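Long-range contacts in putative mandelate racemase (Bordetella bronchiseptica, PDB 3OZY), which is of unknown function but, as a magnesium-binding member of the enolase superfamily, probably acts on a carboxylate substrate such as a sugar diacid: residues S145-L150 and K171-R176; A202-G207 and F226-S231; D210-L215 and H238-A243; V248-G253 and A270-Q275. One frame throughout, in Å; residues are numbered along the deposited sequence.

Interaction 1: residues S145-L150 and K171-R176; sequences SIYWDL and KLKVGR. With ACY (acetic acid), chain H; ACY (acetic acid), chain I.
Lys-171 opens the second segment by accepting Ile-146 N on its O at 2.8 Å, while its CE passes Ser-145 OG; the chain bends at chi3 (82°), and NZ leaves for salt bridges with Glu-227 and Glu-329. Leu-172 bridges in parallel with Ile-146, its CD1 meeting Ile-146 CG2 as the two side chains cross obliquely on the side of the sheet facing helix 178-192. Lys-173 N returns a nearly straight bond to Ile-146 O (175°). Its side chain runs alongside Tyr-147 in the same direction, CG over one ring face at 3.8 Å from the centroid, so that NZ and Tyr-147 OH reach the two oxygens of one acetate. Val-174 O receives a weak bond from Trp-148 NE1 at the indole edge. Arg-176 crosses the indole obliquely: CB sits over the six-membered ring, and Trp-148 CE3 lies over the centre of one face of the guanidinium, the planes 37° apart. NH2 binds Asp-149 OD1 at 2.8 Å, in the guanidinium plane but from above the carboxylate; NE and NH2 grip a second acetate, whose OXT also takes Asp-149 N. The pairing belongs to the beta-alpha-beta unit 139-146, 152-164, 169-173, at the C-terminal, active-site end of an enolase-type barrel.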
# COMPACT_ATOMS: atom_id res chain seq x y z
N SER A 145 22.71 -11.07 -6.17
CA SER A 145 22.55 -12.46 -5.72
C SER A 145 22.90 -13.34 -6.91
O SER A 145 23.11 -12.85 -8.02
CB SER A 145 21.08 -12.75 -5.37
OG SER A 145 20.66 -12.07 -4.20
N ILE A 146 22.94 -14.65 -6.67
CA ILE A 146 23.01 -15.68 -7.70
C ILE A 146 21.56 -15.98 -8.07
O ILE A 146 20.76 -16.33 -7.19
CB ILE A 146 23.71 -16.93 -7.15
CG1 ILE A 146 25.15 -16.57 -6.74
CG2 ILE A 146 23.68 -18.06 -8.17
CD1 ILE A 146 25.85 -17.62 -5.91
N TYR A 147 21.20 -15.78 -9.33
CA TYR A 147 19.80 -15.82 -9.75
C TYR A 147 19.37 -17.19 -10.31
O TYR A 147 20.13 -18.16 -10.25
CB TYR A 147 19.49 -14.67 -10.73
CG TYR A 147 19.21 -13.36 -10.00
CD1 TYR A 147 20.22 -12.65 -9.38
CD2 TYR A 147 17.91 -12.85 -9.92
CE1 TYR A 147 19.97 -11.45 -8.69
CE2 TYR A 147 17.65 -11.66 -9.24
CZ TYR A 147 18.68 -10.97 -8.63
OH TYR A 147 18.42 -9.79 -7.95
N TRP A 148 18.15 -17.26 -10.82
CA TRP A 148 17.63 -18.47 -11.45
C TRP A 148 18.41 -18.81 -12.72
O TRP A 148 19.33 -18.09 -13.11
CB TRP A 148 16.16 -18.27 -11.81
CG TRP A 148 15.21 -18.17 -10.65
CD1 TRP A 148 15.48 -18.33 -9.32
CD2 TRP A 148 13.81 -17.91 -10.74
NE1 TRP A 148 14.33 -18.17 -8.57
CE2 TRP A 148 13.29 -17.91 -9.43
CE3 TRP A 148 12.95 -17.66 -11.81
CZ2 TRP A 148 11.94 -17.68 -9.16
CZ3 TRP A 148 11.61 -17.43 -11.55
CH2 TRP A 148 11.12 -17.45 -10.24
N ASP A 149 18.03 -19.91 -13.36
CA ASP A 149 18.57 -20.28 -14.68
C ASP A 149 20.01 -20.79 -14.66
O ASP A 149 20.72 -20.68 -15.65
CB ASP A 149 18.42 -19.12 -15.67
CG ASP A 149 16.99 -18.62 -15.76
OD1 ASP A 149 16.10 -19.39 -16.16
OD2 ASP A 149 16.75 -17.44 -15.40
N LEU A 150 20.43 -21.36 -13.53
CA LEU A 150 21.77 -21.95 -13.43
C LEU A 150 21.69 -23.44 -13.10
O LEU A 150 20.75 -23.89 -12.45
CB LEU A 150 22.57 -21.27 -12.33
CG LEU A 150 22.79 -19.76 -12.48
CD1 LEU A 150 23.63 -19.26 -11.34
CD2 LEU A 150 23.47 -19.43 -13.80
N LYS A 171 23.93 -14.62 -1.61
CA LYS A 171 22.53 -15.03 -1.62
C LYS A 171 22.14 -15.71 -2.93
O LYS A 171 22.59 -15.30 -4.01
CB LYS A 171 21.64 -13.80 -1.36
CG LYS A 171 20.15 -14.10 -1.14
CD LYS A 171 19.43 -12.98 -0.40
CE LYS A 171 19.04 -11.85 -1.33
NZ LYS A 171 18.43 -10.73 -0.53
N LEU A 172 21.31 -16.74 -2.82
CA LEU A 172 20.77 -17.49 -3.95
C LEU A 172 19.27 -17.27 -4.08
O LEU A 172 18.53 -17.40 -3.10
CB LEU A 172 21.02 -18.99 -3.74
CG LEU A 172 20.40 -19.92 -4.79
CD1 LEU A 172 21.15 -19.78 -6.12
CD2 LEU A 172 20.42 -21.37 -4.30
N LYS A 173 18.82 -16.95 -5.29
CA LYS A 173 17.39 -16.89 -5.57
C LYS A 173 16.83 -18.28 -5.84
O LYS A 173 17.43 -19.07 -6.58
CB LYS A 173 17.15 -16.00 -6.79
CG LYS A 173 17.62 -14.57 -6.63
CD LYS A 173 16.75 -13.84 -5.61
CE LYS A 173 17.04 -12.36 -5.61
NZ LYS A 173 16.01 -11.60 -4.83
N VAL A 174 15.67 -18.56 -5.26
CA VAL A 174 15.02 -19.86 -5.40
C VAL A 174 13.52 -19.67 -5.60
O VAL A 174 13.02 -18.54 -5.61
CB VAL A 174 15.24 -20.72 -4.13
CG1 VAL A 174 16.74 -20.92 -3.85
CG2 VAL A 174 14.54 -20.09 -2.92
N GLY A 175 12.81 -20.77 -5.81
CA GLY A 175 11.37 -20.73 -5.74
C GLY A 175 10.60 -21.29 -6.91
O GLY A 175 9.43 -21.65 -6.77
N ARG A 176 11.23 -21.36 -8.08
CA ARG A 176 10.55 -21.87 -9.26
C ARG A 176 10.62 -23.39 -9.36
O ARG A 176 9.62 -24.05 -9.67
CB ARG A 176 11.14 -21.26 -10.53
CG ARG A 176 10.47 -21.78 -11.79
CD ARG A 176 10.90 -20.99 -13.00
NE ARG A 176 12.34 -21.06 -13.21
CZ ARG A 176 12.98 -20.35 -14.13
NH1 ARG A 176 12.30 -19.51 -14.90
NH2 ARG A 176 14.29 -20.46 -14.26
C ACY H . 15.73 -22.32 -11.61
O ACY H . 14.51 -22.19 -11.33
OXT ACY H . 16.19 -22.05 -12.74
CH3 ACY H . 16.66 -22.84 -10.56
C ACY I . 14.96 -9.15 -7.23
O ACY I . 14.65 -10.30 -6.85
OXT ACY I . 16.08 -8.86 -7.68
CH3 ACY I . 13.93 -8.06 -7.16
O HOH W 1 13.76 -17.92 -16.50

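Interaction 2: residues A202-G207 and F226-S231; sequences ANQSLG and FEEPLS. With MG (magnesium ion), chain C; ACY (acetic acid), chain I.
The Phe-226 ring carries Pro-229 CB over the centre of one face, 3.5 Å above its plane, and meets Leu-206 CD1 at its edge, in plane, 3.9 Å from CZ; Ala-202 CB approaches CE1 obliquely. Leu-206 also lays CB against Pro-229 O, and the CD2 branch of Leu-230 touches Leu-206 O and the backbone of Gly-207. A second set of flat groups lies nearer the metal. The amide of Gln-204 is turned 65° from the carboxylate of Glu-228, and Gln-204 CG lies 3.5 Å from Glu-228 OE1; the amide of Asn-203 stands almost perpendicular to the same carboxylate at 85°. Water 2 joins Asn-203 ND2 to Glu-228 OE1; Glu-228 OE2 is held by Asn-255, Asn-203 OD1 by Lys-173 and Gln-204 OE1 by Ile-232 N. Segment 202-207 is the loop after strand 197-201, and segment 226-231 the end of strand 225-227 with the loop that follows; the two strands are adjacent and parallel in the barrel, and enolase-superfamily enzymes place their metal ligands at these C-terminal ends. Glu-227, extended with CG anti to the backbone N (chi1 169°), binds magnesium through OE2 at 2.2 Å, with Asp-201 and Glu-254 completing the protein ligands and Lys-171 pairing with OE1. Glu-228 acts from the second shell, OE1 accepting from metal-bound water 5. The backbones are pinned by Ala-202 N to Glu-227 O at 2.9 Å and Gln-204 N to Glu-228 O at 2.8 Å, the latter on a lone pair. In the type I' turn Ala-202 to Ser-205, Ala-202 O accepts Ser-205 N and OG. Arg-95 of the second subunit binds Asn-203 O.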
# COMPACT_ATOMS: atom_id res chain seq x y z
N ALA A 202 13.33 -16.53 -1.80
CA ALA A 202 12.31 -17.11 -2.67
C ALA A 202 11.38 -16.08 -3.31
O ALA A 202 10.52 -16.45 -4.09
CB ALA A 202 11.47 -18.15 -1.90
N ASN A 203 11.55 -14.79 -2.99
CA ASN A 203 10.69 -13.76 -3.59
C ASN A 203 9.20 -14.10 -3.52
O ASN A 203 8.45 -13.87 -4.48
CB ASN A 203 11.10 -13.47 -5.04
CG ASN A 203 12.36 -12.66 -5.13
OD1 ASN A 203 13.46 -13.21 -5.25
ND2 ASN A 203 12.23 -11.34 -5.07
N GLN A 204 8.77 -14.63 -2.37
CA GLN A 204 7.35 -14.93 -2.12
C GLN A 204 6.78 -16.03 -3.00
O GLN A 204 5.56 -16.11 -3.18
CB GLN A 204 6.47 -13.68 -2.28
CG GLN A 204 6.95 -12.42 -1.58
CD GLN A 204 5.94 -11.28 -1.73
OE1 GLN A 204 4.77 -11.40 -1.35
NE2 GLN A 204 6.39 -10.16 -2.30
N SER A 205 7.65 -16.89 -3.53
CA SER A 205 7.25 -17.84 -4.58
C SER A 205 6.68 -19.15 -4.10
O SER A 205 6.16 -19.92 -4.91
CB SER A 205 8.44 -18.17 -5.48
OG SER A 205 8.84 -17.03 -6.20
N LEU A 206 6.80 -19.45 -2.81
CA LEU A 206 6.41 -20.77 -2.32
C LEU A 206 5.16 -20.70 -1.47
O LEU A 206 4.89 -19.68 -0.83
CB LEU A 206 7.53 -21.37 -1.47
CG LEU A 206 8.87 -21.53 -2.19
CD1 LEU A 206 9.96 -21.88 -1.19
CD2 LEU A 206 8.78 -22.59 -3.29
N GLY A 207 4.42 -21.80 -1.45
CA GLY A 207 3.38 -22.02 -0.46
C GLY A 207 3.97 -22.63 0.80
O GLY A 207 5.15 -22.99 0.84
N PHE A 226 16.34 -17.53 5.24
CA PHE A 226 15.34 -17.89 4.23
C PHE A 226 14.50 -16.63 4.07
O PHE A 226 13.67 -16.31 4.95
CB PHE A 226 14.49 -19.04 4.79
CG PHE A 226 13.61 -19.75 3.79
CD1 PHE A 226 13.63 -19.46 2.44
CD2 PHE A 226 12.78 -20.77 4.24
CE1 PHE A 226 12.83 -20.18 1.55
CE2 PHE A 226 11.98 -21.48 3.37
CZ PHE A 226 12.00 -21.19 2.03
N GLU A 227 14.71 -15.90 2.98
CA GLU A 227 14.11 -14.58 2.76
C GLU A 227 12.87 -14.68 1.86
O GLU A 227 12.87 -15.43 0.88
CB GLU A 227 15.16 -13.66 2.14
CG GLU A 227 14.63 -12.36 1.60
CD GLU A 227 15.74 -11.41 1.21
OE1 GLU A 227 16.92 -11.70 1.53
OE2 GLU A 227 15.44 -10.37 0.60
N GLU A 228 11.84 -13.91 2.20
CA GLU A 228 10.54 -13.96 1.52
C GLU A 228 10.16 -15.39 1.12
O GLU A 228 9.87 -15.68 -0.04
CB GLU A 228 10.49 -13.02 0.30
CG GLU A 228 10.47 -11.54 0.69
CD GLU A 228 9.94 -10.67 -0.43
OE1 GLU A 228 10.19 -11.01 -1.62
OE2 GLU A 228 9.27 -9.66 -0.15
N PRO A 229 10.14 -16.30 2.10
CA PRO A 229 9.79 -17.68 1.76
C PRO A 229 8.36 -17.80 1.24
O PRO A 229 8.08 -18.66 0.41
CB PRO A 229 9.93 -18.41 3.09
CG PRO A 229 9.68 -17.34 4.14
CD PRO A 229 10.35 -16.12 3.55
N LEU A 230 7.47 -16.92 1.73
CA LEU A 230 6.05 -16.96 1.42
C LEU A 230 5.58 -15.57 1.02
O LEU A 230 6.29 -14.59 1.20
CB LEU A 230 5.24 -17.37 2.66
CG LEU A 230 5.66 -18.68 3.34
CD1 LEU A 230 4.99 -18.81 4.69
CD2 LEU A 230 5.33 -19.88 2.46
N SER A 231 4.35 -15.50 0.52
CA SER A 231 3.66 -14.23 0.39
C SER A 231 3.83 -13.41 1.67
O SER A 231 3.63 -13.93 2.78
CB SER A 231 2.17 -14.49 0.19
OG SER A 231 1.44 -13.28 0.35
MG MG C . 14.78 -10.06 -1.53
C ACY I . 14.96 -9.15 -7.23
O ACY I . 14.65 -10.30 -6.85
OXT ACY I . 16.08 -8.86 -7.68
CH3 ACY I . 13.93 -8.06 -7.16
O HOH W 2 9.43 -10.34 -4.12
O HOH W 3 14.19 -9.54 -3.76
O HOH W 4 2.92 -17.97 0.02
O HOH W 5 12.86 -11.17 -1.72
O HOH W 6 16.79 -8.92 -2.04

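Interaction 3: residues D210-L215 and H238-A243; sequences DALAML and HRILRA
The short helical segments run nearly parallel, their N-to-C directions 26° apart and their axes approaching to 10.4 Å, with Leu-212 and Leu-241 the closest CA pair at 6.5 Å. The contact is small and apolar, and Leu-241 carries most of it. With CG anti to its carbonyl carbon (chi1 -65°) and chi2 extended, Leu-241 brings both methyls against the other helix. CD2 enters among Ala-211, Leu-212 and Leu-215: it meets Leu-212 CD2 tip to tip at 3.8 Å and lies 4.0 Å from Ala-211 CB, while CD1 touches the same alanine methyl. Leu-212 approaches obliquely, and its CD2 also reaches Ile-240 CG2 at 4.2 Å, the two side chains crossing at about a right angle on the outer, partly exposed side. Leu-215 takes the other first torsion, CG anti to the backbone N (chi1 178°), which carries CD2 across to Leu-241 O at 3.5 Å and also against Leu-241 CD2. Ala-211 is short enough that Leu-241 CD2 comes within 3.9 Å of Ala-211 C. On the inner side Leu-241 continues onto Pro-229 and Ile-250, and Ala-211 onto Leu-230, so the pair covers strand 249-252 and the loop after strand 225-227. Such near-parallel packing of consecutive outer helices, 208-220 and 235-242, is characteristic of the helical layer surrounding a beta-alpha barrel.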
# COMPACT_ATOMS: atom_id res chain seq x y z
N ASP A 210 5.60 -26.43 0.55
CA ASP A 210 6.86 -26.41 -0.18
C ASP A 210 7.93 -25.63 0.59
O ASP A 210 9.11 -25.98 0.54
CB ASP A 210 6.68 -25.80 -1.58
CG ASP A 210 5.95 -26.73 -2.55
OD1 ASP A 210 5.95 -27.95 -2.34
OD2 ASP A 210 5.39 -26.22 -3.54
N ALA A 211 7.54 -24.58 1.30
CA ALA A 211 8.50 -23.83 2.11
C ALA A 211 9.02 -24.68 3.28
O ALA A 211 10.21 -24.63 3.59
CB ALA A 211 7.89 -22.53 2.61
N LEU A 212 8.15 -25.46 3.91
CA LEU A 212 8.59 -26.37 4.95
C LEU A 212 9.56 -27.42 4.41
O LEU A 212 10.56 -27.74 5.05
CB LEU A 212 7.38 -27.06 5.61
CG LEU A 212 6.58 -26.19 6.59
CD1 LEU A 212 5.18 -26.76 6.78
CD2 LEU A 212 7.31 -26.05 7.92
N ALA A 213 9.27 -27.94 3.22
CA ALA A 213 10.17 -28.92 2.61
C ALA A 213 11.51 -28.25 2.31
O ALA A 213 12.58 -28.83 2.57
CB ALA A 213 9.56 -29.48 1.34
N MET A 214 11.48 -27.04 1.79
CA MET A 214 12.74 -26.38 1.47
C MET A 214 13.52 -26.04 2.74
O MET A 214 14.74 -26.21 2.77
CB MET A 214 12.51 -25.13 0.63
CG MET A 214 13.82 -24.51 0.19
SD MET A 214 13.64 -23.18 -1.00
CE MET A 214 13.16 -24.08 -2.46
N LEU A 215 12.83 -25.59 3.78
CA LEU A 215 13.51 -25.25 5.04
C LEU A 215 14.37 -26.42 5.55
O LEU A 215 15.47 -26.22 6.08
CB LEU A 215 12.49 -24.82 6.10
CG LEU A 215 13.04 -24.48 7.48
CD1 LEU A 215 14.06 -23.33 7.42
CD2 LEU A 215 11.89 -24.13 8.42
N HIS A 238 4.73 -17.65 8.15
CA HIS A 238 6.08 -17.36 8.60
C HIS A 238 6.28 -17.85 10.04
O HIS A 238 7.34 -18.36 10.40
CB HIS A 238 6.37 -15.86 8.49
CG HIS A 238 6.52 -15.36 7.08
ND1 HIS A 238 5.45 -15.08 6.26
CD2 HIS A 238 7.63 -15.05 6.36
CE1 HIS A 238 5.88 -14.64 5.09
NE2 HIS A 238 7.20 -14.60 5.13
N ARG A 239 5.24 -17.70 10.87
CA ARG A 239 5.31 -18.24 12.22
C ARG A 239 5.52 -19.75 12.19
O ARG A 239 6.33 -20.29 12.94
CB ARG A 239 4.06 -17.90 13.03
CG ARG A 239 4.18 -18.36 14.50
CD ARG A 239 2.82 -18.40 15.21
NE ARG A 239 1.97 -19.46 14.69
CZ ARG A 239 2.17 -20.76 14.91
NH1 ARG A 239 3.19 -21.17 15.65
NH2 ARG A 239 1.34 -21.64 14.37
N ILE A 240 4.79 -20.43 11.30
CA ILE A 240 4.93 -21.88 11.18
C ILE A 240 6.37 -22.27 10.83
O ILE A 240 6.93 -23.21 11.41
CB ILE A 240 3.93 -22.43 10.14
CG1 ILE A 240 2.51 -22.28 10.69
CG2 ILE A 240 4.24 -23.90 9.81
CD1 ILE A 240 1.41 -22.50 9.67
N LEU A 241 6.98 -21.54 9.91
CA LEU A 241 8.37 -21.82 9.54
C LEU A 241 9.32 -21.59 10.72
O LEU A 241 10.18 -22.42 11.01
CB LEU A 241 8.80 -20.97 8.35
CG LEU A 241 8.08 -21.25 7.03
CD1 LEU A 241 8.46 -20.20 5.98
CD2 LEU A 241 8.42 -22.65 6.55
N ARG A 242 9.14 -20.47 11.40
CA ARG A 242 9.98 -20.15 12.53
C ARG A 242 9.79 -21.15 13.68
O ARG A 242 10.75 -21.49 14.38
CB ARG A 242 9.69 -18.72 12.97
CG ARG A 242 10.62 -18.21 13.99
CD ARG A 242 10.51 -16.71 14.08
NE ARG A 242 11.31 -16.28 15.21
CZ ARG A 242 10.86 -16.21 16.45
NH1 ARG A 242 9.59 -16.50 16.72
NH2 ARG A 242 11.67 -15.82 17.43
N ALA A 243 8.56 -21.64 13.85
CA ALA A 243 8.24 -22.59 14.91
C ALA A 243 8.95 -23.93 14.74
O ALA A 243 8.94 -24.77 15.65
CB ALA A 243 6.73 -22.80 14.99

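Interaction 4: residues V248-G253 and A270-Q275; sequences VRIATG and AIDVLQ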
# COMPACT_ATOMS: atom_id res chain seq x y z
N VAL A 248 18.07 -21.71 10.90
CA VAL A 248 17.90 -20.86 9.72
C VAL A 248 16.94 -19.73 10.06
O VAL A 248 15.81 -19.97 10.50
CB VAL A 248 17.32 -21.66 8.52
CG1 VAL A 248 17.23 -20.77 7.28
CG2 VAL A 248 18.17 -22.89 8.22
N ARG A 249 17.39 -18.49 9.88
CA ARG A 249 16.56 -17.33 10.20
C ARG A 249 15.46 -17.13 9.16
O ARG A 249 15.72 -17.27 7.96
CB ARG A 249 17.43 -16.08 10.24
CG ARG A 249 18.50 -16.11 11.31
CD ARG A 249 19.69 -15.21 10.95
NE ARG A 249 20.75 -15.31 11.95
CZ ARG A 249 21.63 -16.30 12.00
NH1 ARG A 249 21.60 -17.26 11.09
NH2 ARG A 249 22.55 -16.32 12.97
N ILE A 250 14.25 -16.81 9.61
CA ILE A 250 13.18 -16.42 8.70
C ILE A 250 13.25 -14.90 8.50
O ILE A 250 13.14 -14.13 9.47
CB ILE A 250 11.80 -16.87 9.23
CG1 ILE A 250 11.80 -18.38 9.49
CG2 ILE A 250 10.67 -16.47 8.27
CD1 ILE A 250 12.25 -19.23 8.30
N ALA A 251 13.47 -14.48 7.26
CA ALA A 251 13.70 -13.07 6.93
C ALA A 251 12.67 -12.56 5.95
O ALA A 251 12.31 -13.24 5.00
CB ALA A 251 15.10 -12.92 6.33
N THR A 252 12.20 -11.34 6.17
CA THR A 252 11.35 -10.67 5.19
C THR A 252 11.35 -9.18 5.48
O THR A 252 11.69 -8.74 6.58
CB THR A 252 9.91 -11.25 5.17
OG1 THR A 252 9.19 -10.69 4.07
CG2 THR A 252 9.16 -10.98 6.50
N GLY A 253 11.02 -8.38 4.47
CA GLY A 253 10.81 -6.97 4.74
C GLY A 253 10.90 -6.00 3.58
O GLY A 253 10.43 -4.87 3.71
N ALA A 270 6.66 -14.31 14.14
CA ALA A 270 6.73 -14.73 12.75
C ALA A 270 7.99 -14.26 12.02
O ALA A 270 8.07 -14.41 10.80
CB ALA A 270 5.48 -14.24 12.01
N ILE A 271 8.97 -13.70 12.72
CA ILE A 271 10.13 -13.15 12.01
C ILE A 271 11.41 -13.19 12.84
O ILE A 271 11.38 -12.92 14.05
CB ILE A 271 9.83 -11.70 11.54
CG1 ILE A 271 10.82 -11.22 10.48
CG2 ILE A 271 9.72 -10.73 12.73
CD1 ILE A 271 10.35 -9.91 9.81
N ASP A 272 12.52 -13.54 12.20
CA ASP A 272 13.84 -13.50 12.83
C ASP A 272 14.65 -12.28 12.39
O ASP A 272 15.37 -11.67 13.19
CB ASP A 272 14.65 -14.76 12.50
CG ASP A 272 14.06 -16.00 13.11
OD1 ASP A 272 13.89 -16.05 14.35
OD2 ASP A 272 13.75 -16.92 12.33
N VAL A 273 14.55 -11.95 11.11
CA VAL A 273 15.32 -10.86 10.51
C VAL A 273 14.37 -9.91 9.80
O VAL A 273 13.71 -10.29 8.83
CB VAL A 273 16.37 -11.39 9.52
CG1 VAL A 273 17.04 -10.24 8.77
CG2 VAL A 273 17.41 -12.26 10.23
N LEU A 274 14.30 -8.68 10.32
CA LEU A 274 13.50 -7.63 9.70
C LEU A 274 14.34 -6.98 8.61
O LEU A 274 15.46 -6.57 8.87
CB LEU A 274 13.10 -6.58 10.74
CG LEU A 274 12.09 -6.97 11.82
CD1 LEU A 274 12.66 -7.99 12.81
CD2 LEU A 274 11.67 -5.70 12.55
N GLN A 275 13.79 -6.88 7.41
CA GLN A 275 14.58 -6.38 6.28
C GLN A 275 14.10 -5.04 5.74
O GLN A 275 14.37 -4.68 4.59
CB GLN A 275 14.65 -7.43 5.18
CG GLN A 275 15.28 -8.74 5.64
CD GLN A 275 15.40 -9.71 4.51
OE1 GLN A 275 14.39 -10.16 3.95
NE2 GLN A 275 16.63 -10.04 4.14
O HOH W 7 13.88 -19.68 12.43
O HOH W 8 12.86 -8.89 1.95
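Asp-272 is the most telling side chain: with CG anti to its own carbonyl carbon (chi1 -67°), it turns OD2 back to Ile-250 N, which meets the anti lone pair at 2.8 Å in an almost straight bond (178°). OD2 also accepts a hydrogen bond from water 7, which donates to Val-248 O as well, while OD1 pairs with Arg-242. Ile-250 O accepts twice, from Asp-272 N in the carbonyl plane and from Val-273 N above it. Val-273, CG1 anti to its backbone N, lays CB against Ala-251 CB and CG2 against CB and CD of Arg-249, whose extended chain leads off to Tyr-224. On the other side of the sheet Ile-271 CD1 reaches Thr-252 CG2 at 3.7 Å, the two crossing at about a right angle. Gln-275, extended beyond CG, lays its amide by Ala-251 CB and sends NE2 to Glu-227. Its N meets Thr-252 O from above the carbonyl plane, and Thr-252 N reaches Val-273 O nearly along the C=O axis. Helix 258-267 connects these parallel strands in a beta-alpha-beta unit; strand 225-227 pairs with the far edge of 249-252, and helix 235-242 packs on Ile-250 and Ala-270.

How the interactions relate
Interactions 1, 2 and 4 follow one another around the barrel sheet, and interaction 3 lies in the helical layer outside. The magnesium site ties the first two together: Lys-171 NZ of interaction 1 bridges to OE1 of the metal ligand Glu-227 of interaction 2 at 2.7 Å, and Lys-173 NZ probably bonds Asn-203 OD1 at 3.0 Å; both contacts touch the same acetate. Strands 225-227 and 249-252 join interactions 2 and 4 through a probable hydrogen bond from Phe-226 N to Arg-249 O, 2.8 Å. Interaction 3, centred about 10 Å from the centre of interaction 2, alternates with it along the chain and sets Ala-211 O against Phe-226 CE2 at 3.6 Å; Arg-242 NE bridges to Asp-272 OD1 of interaction 4 at 2.7 Å.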